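Local coordinates for protein glycerol trinitrate reductase (Agrobacterium tumefaciens, PDB 5EPD) that probably catalyses FMN-dependent, NAD(P)H-driven reduction as a bacterial Old Yellow Enzyme, named for action on glycerol trinitrate and captured here without its flavin, at residues 117-125 / 174-185; 75-83 / 92-103. All blocks are in the same frame, centred on the assembly; numbering follows the deposited sequence.

In the fold
Both contacts belong to one parallel eight-stranded barrel of the TIM type, the fold of the Old Yellow Enzyme family, and lie on the same side of the chain's centre, their own centres about 9 Å apart. Contact 2 comes first along the chain, joining strand 73-80 to the start of helix 97-112; strand 117-122 follows and enters contact 1, where helix 171-187 covers it. The two strands are neighbours in the sheet, and Val118 O lies 2.9 Å from Ser76 N, a probable hydrogen bond. A second probable link, Asn184 ND2 to Ile94 O at 2.9 Å, ties helix 171-187 to the loop that leads into helix 97-112. No flavin is bound in this form.

Contact 1 (117-125 / 174-185); sequences IVLQLWHVG and IVDDFRKAAANS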
loop_
_atom_site.group_PDB
_atom_site.type_symbol
_atom_site.label_atom_id
_atom_site.label_comp_id
_atom_site.label_asym_id
_atom_site.label_seq_id
_atom_site.Cartn_x
_atom_site.Cartn_y
_atom_site.Cartn_z
ATOM N N ILE A 117 -4.115 -0.195 12.543
ATOM C CA ILE A 117 -4.427 -0.300 11.120
ATOM C C ILE A 117 -4.382 1.059 10.447
ATOM O O ILE A 117 -5.002 2.039 10.889
ATOM C CB ILE A 117 -5.771 -1.027 10.841
ATOM C CG1 ILE A 117 -5.883 -1.361 9.347
ATOM C CG2 ILE A 117 -6.966 -0.211 11.346
ATOM C CD1 ILE A 117 -7.135 -2.149 9.020
ATOM N N VAL A 118 -3.617 1.071 9.369
ATOM C CA VAL A 118 -3.402 2.209 8.528
ATOM C C VAL A 118 -4.017 1.876 7.155
ATOM O O VAL A 118 -3.921 0.732 6.682
ATOM C CB VAL A 118 -1.885 2.445 8.485
ATOM C CG1 VAL A 118 -1.448 3.166 7.226
ATOM C CG2 VAL A 118 -1.480 3.219 9.727
ATOM N N LEU A 119 -4.672 2.856 6.532
ATOM C CA LEU A 119 -5.233 2.685 5.173
ATOM C C LEU A 119 -4.241 3.117 4.068
ATOM O O LEU A 119 -3.702 4.233 4.073
ATOM C CB LEU A 119 -6.576 3.423 5.055
ATOM C CG LEU A 119 -7.342 3.350 3.729
ATOM C CD1 LEU A 119 -8.841 3.538 3.900
ATOM C CD2 LEU A 119 -6.853 4.412 2.769
ATOM N N GLN A 120 -4.008 2.230 3.105
ATOM C CA GLN A 120 -3.147 2.581 1.965
ATOM C C GLN A 120 -3.939 3.228 0.833
ATOM O O GLN A 120 -4.722 2.569 0.152
ATOM C CB GLN A 120 -2.362 1.373 1.420
ATOM C CG GLN A 120 -1.274 1.769 0.422
ATOM C CD GLN A 120 -0.642 0.602 -0.295
ATOM O OE1 GLN A 120 -1.337 -0.226 -0.856
ATOM N NE2 GLN A 120 0.662 0.552 -0.321
ATOM N N LEU A 121 -3.698 4.523 0.647
ATOM C CA LEU A 121 -4.343 5.333 -0.391
ATOM C C LEU A 121 -3.814 5.104 -1.812
ATOM O O LEU A 121 -2.605 5.283 -2.088
ATOM C CB LEU A 121 -4.151 6.816 -0.086
ATOM C CG LEU A 121 -4.710 7.266 1.252
ATOM C CD1 LEU A 121 -4.165 8.657 1.553
ATOM C CD2 LEU A 121 -6.233 7.230 1.241
ATOM N N TRP A 122 -4.747 4.815 -2.720
ATOM C CA TRP A 122 -4.429 4.341 -4.046
ATOM C C TRP A 122 -4.938 5.238 -5.177
ATOM O O TRP A 122 -6.072 5.730 -5.142
ATOM C CB TRP A 122 -5.118 2.995 -4.191
ATOM C CG TRP A 122 -4.452 1.984 -5.028
ATOM C CD1 TRP A 122 -3.189 2.030 -5.597
ATOM C CD2 TRP A 122 -4.997 0.706 -5.354
ATOM N NE1 TRP A 122 -2.930 0.841 -6.256
ATOM C CE2 TRP A 122 -4.020 0.011 -6.110
ATOM C CE3 TRP A 122 -6.195 0.064 -5.037
ATOM C CZ2 TRP A 122 -4.230 -1.288 -6.576
ATOM C CZ3 TRP A 122 -6.405 -1.218 -5.497
ATOM C CH2 TRP A 122 -5.430 -1.885 -6.257
ATOM N N HIS A 123 -4.094 5.416 -6.191
ATOM C CA HIS A 123 -4.524 5.800 -7.542
ATOM C C HIS A 123 -3.679 4.973 -8.514
ATOM O O HIS A 123 -2.458 5.200 -8.656
ATOM C CB HIS A 123 -4.314 7.303 -7.804
ATOM C CG HIS A 123 -5.131 7.846 -8.933
ATOM N ND1 HIS A 123 -5.273 7.195 -10.141
ATOM C CD2 HIS A 123 -5.843 8.994 -9.046
ATOM C CE1 HIS A 123 -6.042 7.906 -10.945
ATOM N NE2 HIS A 123 -6.392 9.010 -10.309
ATOM N N VAL A 124 -4.326 4.037 -9.203
ATOM C CA VAL A 124 -3.608 3.138 -10.128
ATOM C C VAL A 124 -3.012 3.755 -11.400
ATOM O O VAL A 124 -2.189 3.130 -12.087
ATOM C CB VAL A 124 -4.490 1.945 -10.564
ATOM C CG1 VAL A 124 -4.928 1.157 -9.327
ATOM C CG2 VAL A 124 -5.660 2.396 -11.441
ATOM N N GLY A 125 -3.438 4.958 -11.743
ATOM C CA GLY A 125 -3.002 5.571 -12.994
ATOM C C GLY A 125 -3.319 4.659 -14.172
ATOM O O GLY A 125 -4.458 4.191 -14.315
ATOM N N ILE A 174 -6.270 15.865 -8.403
ATOM C CA ILE A 174 -5.858 14.549 -7.928
ATOM C C ILE A 174 -5.206 14.665 -6.549
ATOM O O ILE A 174 -5.464 13.825 -5.694
ATOM C CB ILE A 174 -4.946 13.818 -8.942
ATOM C CG1 ILE A 174 -5.776 13.355 -10.148
ATOM C CG2 ILE A 174 -4.300 12.592 -8.312
ATOM C CD1 ILE A 174 -4.956 13.001 -11.369
ATOM N N VAL A 175 -4.403 15.709 -6.329
ATOM C CA VAL A 175 -3.796 15.970 -5.017
ATOM C C VAL A 175 -4.889 16.156 -3.996
ATOM O O VAL A 175 -4.736 15.753 -2.822
ATOM C CB VAL A 175 -2.933 17.255 -4.993
ATOM C CG1 VAL A 175 -2.536 17.619 -3.559
ATOM C CG2 VAL A 175 -1.701 17.110 -5.879
ATOM N N ASP A 176 -5.988 16.774 -4.430
ATOM C CA ASP A 176 -7.098 16.996 -3.521
ATOM C C ASP A 176 -7.905 15.738 -3.224
ATOM O O ASP A 176 -8.463 15.611 -2.130
ATOM C CB ASP A 176 -8.042 18.087 -4.011
ATOM C CG ASP A 176 -8.858 18.662 -2.871
ATOM O OD1 ASP A 176 -8.221 19.152 -1.913
ATOM O OD2 ASP A 176 -10.108 18.597 -2.898
ATOM N N ASP A 177 -7.988 14.825 -4.190
ATOM C CA ASP A 177 -8.639 13.527 -3.949
ATOM C C ASP A 177 -7.884 12.712 -2.920
ATOM O O ASP A 177 -8.517 12.043 -2.113
ATOM C CB ASP A 177 -8.743 12.719 -5.229
ATOM C CG ASP A 177 -9.667 13.351 -6.242
ATOM O OD1 ASP A 177 -10.482 14.200 -5.832
ATOM O OD2 ASP A 177 -9.563 13.008 -7.443
ATOM N N PHE A 178 -6.546 12.759 -2.945
ATOM C CA PHE A 178 -5.735 12.160 -1.877
ATOM C C PHE A 178 -5.951 12.884 -0.545
ATOM O O PHE A 178 -6.095 12.236 0.510
ATOM C CB PHE A 178 -4.242 12.192 -2.194
ATOM C CG PHE A 178 -3.775 11.077 -3.087
ATOM C CD1 PHE A 178 -3.532 9.808 -2.573
ATOM C CD2 PHE A 178 -3.537 11.300 -4.438
ATOM C CE1 PHE A 178 -3.074 8.777 -3.396
ATOM C CE2 PHE A 178 -3.084 10.278 -5.274
ATOM C CZ PHE A 178 -2.844 9.012 -4.754
ATOM N N ARG A 179 -5.942 14.218 -0.584
ATOM C CA ARG A 179 -6.125 15.019 0.626
ATOM C C ARG A 179 -7.428 14.621 1.305
ATOM O O ARG A 179 -7.466 14.345 2.497
ATOM C CB ARG A 179 -6.151 16.522 0.308
ATOM C CG ARG A 179 -5.966 17.398 1.548
ATOM C CD ARG A 179 -6.463 18.834 1.370
ATOM N NE ARG A 179 -7.755 18.888 0.674
ATOM C CZ ARG A 179 -8.963 18.769 1.243
ATOM N NH1 ARG A 179 -9.111 18.598 2.558
ATOM N NH2 ARG A 179 -10.049 18.831 0.479
ATOM N N LYS A 180 -8.496 14.597 0.527
ATOM C CA LYS A 180 -9.817 14.286 1.027
ATOM C C LYS A 180 -9.846 12.811 1.459
ATOM O O LYS A 180 -10.414 12.472 2.512
ATOM C CB LYS A 180 -10.834 14.597 -0.079
ATOM C CG LYS A 180 -12.297 14.592 0.302
ATOM C CD LYS A 180 -13.139 14.359 -0.960
ATOM C CE LYS A 180 -13.238 12.869 -1.340
ATOM N NZ LYS A 180 -13.187 12.603 -2.810
ATOM N N ALA A 181 -9.207 11.933 0.686
ATOM C CA ALA A 181 -9.202 10.508 1.045
ATOM C C ALA A 181 -8.501 10.247 2.389
ATOM O O ALA A 181 -8.911 9.367 3.133
ATOM C CB ALA A 181 -8.614 9.640 -0.069
ATOM N N ALA A 182 -7.467 11.016 2.705
ATOM C CA ALA A 182 -6.825 10.914 4.014
ATOM C C ALA A 182 -7.774 11.308 5.146
ATOM O O ALA A 182 -7.834 10.616 6.155
ATOM C CB ALA A 182 -5.571 11.766 4.070
ATOM N N ALA A 183 -8.523 12.400 4.990
ATOM C CA ALA A 183 -9.455 12.828 6.054
ATOM C C ALA A 183 -10.629 11.877 6.224
ATOM O O ALA A 183 -11.178 11.776 7.315
ATOM C CB ALA A 183 -9.956 14.241 5.798
ATOM N N ASN A 184 -11.024 11.210 5.136
ATOM C CA ASN A 184 -12.015 10.124 5.184
ATOM C C ASN A 184 -11.483 8.884 5.939
ATOM O O ASN A 184 -12.260 8.137 6.552
ATOM C CB ASN A 184 -12.444 9.697 3.766
ATOM C CG ASN A 184 -13.235 10.771 3.029
ATOM O OD1 ASN A 184 -13.700 11.739 3.626
ATOM N ND2 ASN A 184 -13.396 10.596 1.722
ATOM N N SER A 185 -10.171 8.663 5.867
ATOM C CA SER A 185 -9.547 7.543 6.544
ATOM C C SER A 185 -9.547 7.779 8.040
ATOM O O SER A 185 -9.741 6.835 8.799
ATOM C CB SER A 185 -8.119 7.316 6.044
ATOM O OG SER A 185 -8.109 7.028 4.655
#
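The Phe178 ring presents its edge to strand 117-122: Leu121 O lies close to the ring plane, 3.8 Å from Phe178 CE1. Beside that carbonyl, Leu121 CB sits 3.9 Å from Phe178 CD1, and His123 CB approaches Phe178 CZ obliquely at 3.8 Å. The ring therefore spans the end of the strand and the first residue of the loop beyond it. The His123 ring is met by the methyl branch of Ile174, whose CG2 comes obliquely within 4.0 Å of His123 CD2, the two side chains crossing at about a right angle. The imidazole is held at both nitrogens, by a weak bond from Gly125 N to ND1 and by a hydrogen bond between NE2 and Gln84 OE1. Segment axes 9.4 Å apart, at 161° to each other, show the helix packed nearly antiparallel on the strand; the closed sheet of eight parallel strands, with helices outside it, makes this a TIM barrel. Leu121 fills the middle of this layer. With CG anti to its carbonyl carbon (chi1 -59°), it divides its branches between two helix alanines: CD2 is 3.6 Å from Ala181 CB, while CD1 lies alongside Ala182 CB at 4.2 Å. Toward the start of the strand, both methyls of Leu119 close around Ser185 OG, the nearer being CD2 at 3.5 Å. That buried hydroxyl is satisfied within its own helix, donating to Ala181 O from 28° outside the carbonyl plane. Val193 of the next strand packs against both Leu121 and Ser185, and Val232 of helix 227-240 touches Phe178.

Contact 2 (75-83 / 92-103); sequences ISEATQISQ and PGIYTQAQIDGW
Tyr95 lays one ring face over the backbone of Ser82, whose CA stands 4.1 Å from the ring centroid and 28° off the normal, a CH-pi contact. The ring is turned there by a first torsion that sets CG between the backbone N and the carbonyl carbon (chi1 56°). Gln80 O meets the ring edge in plane, and a water bridges Tyr95 OH to Gln80 NE2. The same Gln80 carbonyl accepts from Ile94 N at 3.1 Å, nearly end-on to the C=O bond (165°). Together with a weak bond from Gln80 N to Pro92 O, this defines a single beta bridge between Gln80 and Gly93. Gln80 OE1 also lies near Pro92 O, but both are acceptors; its hydrogen-bonding partner is Thr91 OG1. Pro92 wedges between side chains: its CD is 3.2 Å from Glu77 OE2, whose sister oxygen OE1 is hydrogen-bonded to Tyr65 OH, and its CG is 3.6 Å from Thr79 OG1, with Thr79 crossing it at about a right angle. That threonine hydroxyl donates to Glu77 O, which Ser76 OG reaches from the opposite face. Thr79 OG1 also comes within 3.3 Å of Trp103 CZ2. The indole is fixed by a 2.8 Å bond from Trp103 NE1 to Gly93 O, which lies in the ring plane. A capping box begins the helix: Gln99 OE1 accepts from Thr96 N, while the return bond from Gln99 N to Thr96 OG1 is weak. In this beta-alpha-beta unit, the loop leading into helix 97-112 is bridged to strand 73-80, with Leu119 of strand 117-122 touching Thr79 and Ile94, and helix 171-187 packing against Ile81.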
loop_
_atom_site.group_PDB
_atom_site.type_symbol
_atom_site.label_atom_id
_atom_site.label_comp_id
_atom_site.label_asym_id
_atom_site.label_seq_id
_atom_site.Cartn_x
_atom_site.Cartn_y
_atom_site.Cartn_z
ATOM N N ILE A 75 -1.230 -2.883 7.373
ATOM C CA ILE A 75 -1.494 -1.952 6.274
ATOM C C ILE A 75 -2.616 -2.566 5.448
ATOM O O ILE A 75 -2.493 -3.694 4.940
ATOM C CB ILE A 75 -0.298 -1.724 5.310
ATOM C CG1 ILE A 75 1.042 -1.613 6.041
ATOM C CG2 ILE A 75 -0.576 -0.490 4.453
ATOM C CD1 ILE A 75 1.231 -0.285 6.728
ATOM N N SER A 76 -3.711 -1.841 5.308
ATOM C CA SER A 76 -4.828 -2.351 4.516
ATOM C C SER A 76 -4.405 -2.568 3.084
ATOM O O SER A 76 -3.411 -1.998 2.605
ATOM C CB SER A 76 -5.964 -1.350 4.442
ATOM O OG SER A 76 -5.601 -0.263 3.581
ATOM N N GLU A 77 -5.205 -3.387 2.427
ATOM C CA GLU A 77 -5.251 -3.473 0.989
ATOM C C GLU A 77 -5.292 -2.086 0.387
ATOM O O GLU A 77 -5.915 -1.156 0.943
ATOM C CB GLU A 77 -6.503 -4.236 0.563
ATOM C CG GLU A 77 -7.816 -3.643 1.107
ATOM C CD GLU A 77 -8.950 -4.668 1.124
ATOM O OE1 GLU A 77 -9.307 -5.217 2.205
ATOM O OE2 GLU A 77 -9.499 -4.920 0.033
ATOM N N ALA A 78 -4.612 -1.944 -0.742
ATOM C CA ALA A 78 -4.702 -0.718 -1.529
ATOM C C ALA A 78 -6.184 -0.372 -1.794
ATOM O O ALA A 78 -6.976 -1.241 -2.194
ATOM C CB ALA A 78 -3.953 -0.878 -2.842
ATOM N N THR A 79 -6.520 0.900 -1.556
ATOM C CA THR A 79 -7.885 1.381 -1.456
ATOM C C THR A 79 -7.974 2.725 -2.252
ATOM O O THR A 79 -7.379 3.749 -1.864
ATOM C CB THR A 79 -8.280 1.508 0.044
ATOM O OG1 THR A 79 -8.460 0.201 0.619
ATOM C CG2 THR A 79 -9.576 2.348 0.251
ATOM N N GLN A 80 -8.670 2.681 -3.397
ATOM C CA GLN A 80 -8.803 3.842 -4.308
ATOM C C GLN A 80 -9.486 5.077 -3.706
ATOM O O GLN A 80 -10.511 4.992 -2.995
ATOM C CB GLN A 80 -9.558 3.476 -5.571
ATOM C CG GLN A 80 -10.978 2.989 -5.304
ATOM C CD GLN A 80 -11.125 1.482 -5.441
ATOM O OE1 GLN A 80 -10.181 0.708 -5.228
ATOM N NE2 GLN A 80 -12.326 1.053 -5.792
ATOM N N ILE A 81 -8.898 6.220 -4.036
ATOM C CA ILE A 81 -9.383 7.528 -3.592
ATOM C C ILE A 81 -10.532 8.092 -4.485
ATOM O O ILE A 81 -11.247 9.024 -4.083
ATOM C CB ILE A 81 -8.198 8.504 -3.531
ATOM C CG1 ILE A 81 -7.608 8.762 -4.932
ATOM C CG2 ILE A 81 -7.140 7.945 -2.583
ATOM C CD1 ILE A 81 -6.521 9.817 -4.963
ATOM N N SER A 82 -10.685 7.520 -5.684
ATOM C CA SER A 82 -11.708 7.892 -6.665
ATOM C C SER A 82 -11.907 6.686 -7.558
ATOM O O SER A 82 -11.087 5.771 -7.537
ATOM C CB SER A 82 -11.197 9.033 -7.518
ATOM O OG SER A 82 -10.009 8.645 -8.193
ATOM N N GLN A 83 -12.961 6.662 -8.361
ATOM C CA GLN A 83 -13.147 5.545 -9.313
ATOM C C GLN A 83 -12.144 5.629 -10.471
ATOM O O GLN A 83 -11.788 4.608 -11.095
ATOM C CB GLN A 83 -14.572 5.540 -9.843
ATOM C CG GLN A 83 -14.960 4.330 -10.655
ATOM C CD GLN A 83 -16.308 4.548 -11.316
ATOM O OE1 GLN A 83 -17.172 5.198 -10.749
ATOM N NE2 GLN A 83 -16.479 4.043 -12.529
ATOM N N PRO A 92 -11.812 -1.935 -2.659
ATOM C CA PRO A 92 -12.651 -0.955 -1.954
ATOM C C PRO A 92 -12.244 0.477 -2.135
ATOM O O PRO A 92 -11.115 0.756 -2.514
ATOM C CB PRO A 92 -12.470 -1.336 -0.466
ATOM C CG PRO A 92 -11.113 -1.959 -0.409
ATOM C CD PRO A 92 -10.972 -2.717 -1.721
ATOM N N GLY A 93 -13.149 1.379 -1.770
ATOM C CA GLY A 93 -12.901 2.817 -1.890
ATOM C C GLY A 93 -12.815 3.520 -0.560
ATOM O O GLY A 93 -12.999 2.924 0.511
ATOM N N ILE A 94 -12.493 4.801 -0.623
ATOM C CA ILE A 94 -12.480 5.619 0.579
ATOM C C ILE A 94 -12.967 7.015 0.206
ATOM O O ILE A 94 -12.512 8.001 0.757
ATOM C CB ILE A 94 -11.081 5.597 1.258
ATOM C CG1 ILE A 94 -11.069 6.347 2.597
ATOM C CG2 ILE A 94 -10.018 6.159 0.328
ATOM C CD1 ILE A 94 -12.175 5.907 3.535
ATOM N N TYR A 95 -13.908 7.095 -0.732
ATOM C CA TYR A 95 -14.368 8.394 -1.220
ATOM C C TYR A 95 -15.846 8.682 -0.991
ATOM O O TYR A 95 -16.231 9.844 -1.077
ATOM C CB TYR A 95 -14.011 8.585 -2.705
ATOM C CG TYR A 95 -14.520 7.505 -3.683
ATOM C CD1 TYR A 95 -13.736 6.407 -4.002
ATOM C CD2 TYR A 95 -15.758 7.622 -4.307
ATOM C CE1 TYR A 95 -14.171 5.443 -4.890
ATOM C CE2 TYR A 95 -16.200 6.665 -5.202
ATOM C CZ TYR A 95 -15.397 5.576 -5.491
ATOM O OH TYR A 95 -15.824 4.614 -6.375
ATOM N N THR A 96 -16.664 7.657 -0.728
ATOM C CA THR A 96 -18.088 7.852 -0.409
ATOM C C THR A 96 -18.360 7.492 1.056
ATOM O O THR A 96 -17.639 6.675 1.636
ATOM C CB THR A 96 -19.013 6.989 -1.284
ATOM O OG1 THR A 96 -18.860 5.611 -0.924
ATOM C CG2 THR A 96 -18.728 7.180 -2.747
ATOM N N GLN A 97 -19.401 8.094 1.642
ATOM C CA GLN A 97 -19.817 7.779 3.021
ATOM C C GLN A 97 -20.092 6.295 3.262
ATOM O O GLN A 97 -19.720 5.783 4.326
ATOM C CB GLN A 97 -21.074 8.561 3.432
ATOM C CG GLN A 97 -21.315 8.577 4.939
ATOM C CD GLN A 97 -20.191 9.279 5.725
ATOM O OE1 GLN A 97 -19.596 10.244 5.255
ATOM N NE2 GLN A 97 -19.900 8.787 6.929
ATOM N N ALA A 98 -20.761 5.626 2.308
ATOM C CA ALA A 98 -20.986 4.167 2.358
ATOM C C ALA A 98 -19.687 3.412 2.658
ATOM O O ALA A 98 -19.640 2.578 3.558
ATOM C CB ALA A 98 -21.591 3.658 1.052
ATOM N N GLN A 99 -18.622 3.742 1.927
ATOM C CA GLN A 99 -17.313 3.116 2.147
ATOM C C GLN A 99 -16.734 3.451 3.525
ATOM O O GLN A 99 -16.305 2.564 4.272
ATOM C CB GLN A 99 -16.343 3.542 1.050
ATOM C CG GLN A 99 -16.746 3.053 -0.343
ATOM C CD GLN A 99 -16.235 3.952 -1.472
ATOM O OE1 GLN A 99 -15.523 4.948 -1.237
ATOM N NE2 GLN A 99 -16.629 3.621 -2.710
ATOM N N ILE A 100 -16.736 4.729 3.874
ATOM C CA ILE A 100 -16.270 5.140 5.183
ATOM C C ILE A 100 -16.923 4.278 6.266
ATOM O O ILE A 100 -16.234 3.678 7.118
ATOM C CB ILE A 100 -16.588 6.627 5.425
ATOM C CG1 ILE A 100 -15.781 7.494 4.443
ATOM C CG2 ILE A 100 -16.266 7.018 6.865
ATOM C CD1 ILE A 100 -16.127 8.971 4.481
ATOM N N ASP A 101 -18.259 4.194 6.205
ATOM C CA ASP A 101 -19.034 3.482 7.221
ATOM C C ASP A 101 -18.734 1.986 7.231
ATOM O O ASP A 101 -18.641 1.392 8.313
ATOM C CB ASP A 101 -20.531 3.777 7.091
ATOM C CG ASP A 101 -20.847 5.249 7.324
ATOM O OD1 ASP A 101 -19.950 6.025 7.748
ATOM O OD2 ASP A 101 -21.994 5.638 7.055
ATOM N N GLY A 102 -18.545 1.391 6.053
ATOM C CA GLY A 102 -17.994 0.033 5.970
ATOM C C GLY A 102 -16.628 -0.130 6.670
ATOM O O GLY A 102 -16.376 -1.135 7.369
ATOM N N TRP A 103 -15.748 0.855 6.486
ATOM C CA TRP A 103 -14.412 0.814 7.082
ATOM C C TRP A 103 -14.422 0.970 8.595
ATOM O O TRP A 103 -13.475 0.517 9.269
ATOM C CB TRP A 103 -13.506 1.909 6.501
ATOM C CG TRP A 103 -12.971 1.598 5.155
ATOM C CD1 TRP A 103 -13.249 2.248 3.987
ATOM C CD2 TRP A 103 -12.045 0.556 4.828
ATOM N NE1 TRP A 103 -12.551 1.674 2.950
ATOM C CE2 TRP A 103 -11.809 0.630 3.436
ATOM C CE3 TRP A 103 -11.388 -0.431 5.578
ATOM C CZ2 TRP A 103 -10.949 -0.249 2.773
ATOM C CZ3 TRP A 103 -10.533 -1.309 4.914
ATOM C CH2 TRP A 103 -10.325 -1.206 3.521
HETATM O O HOH W 1 -14.233 2.932 -7.380
#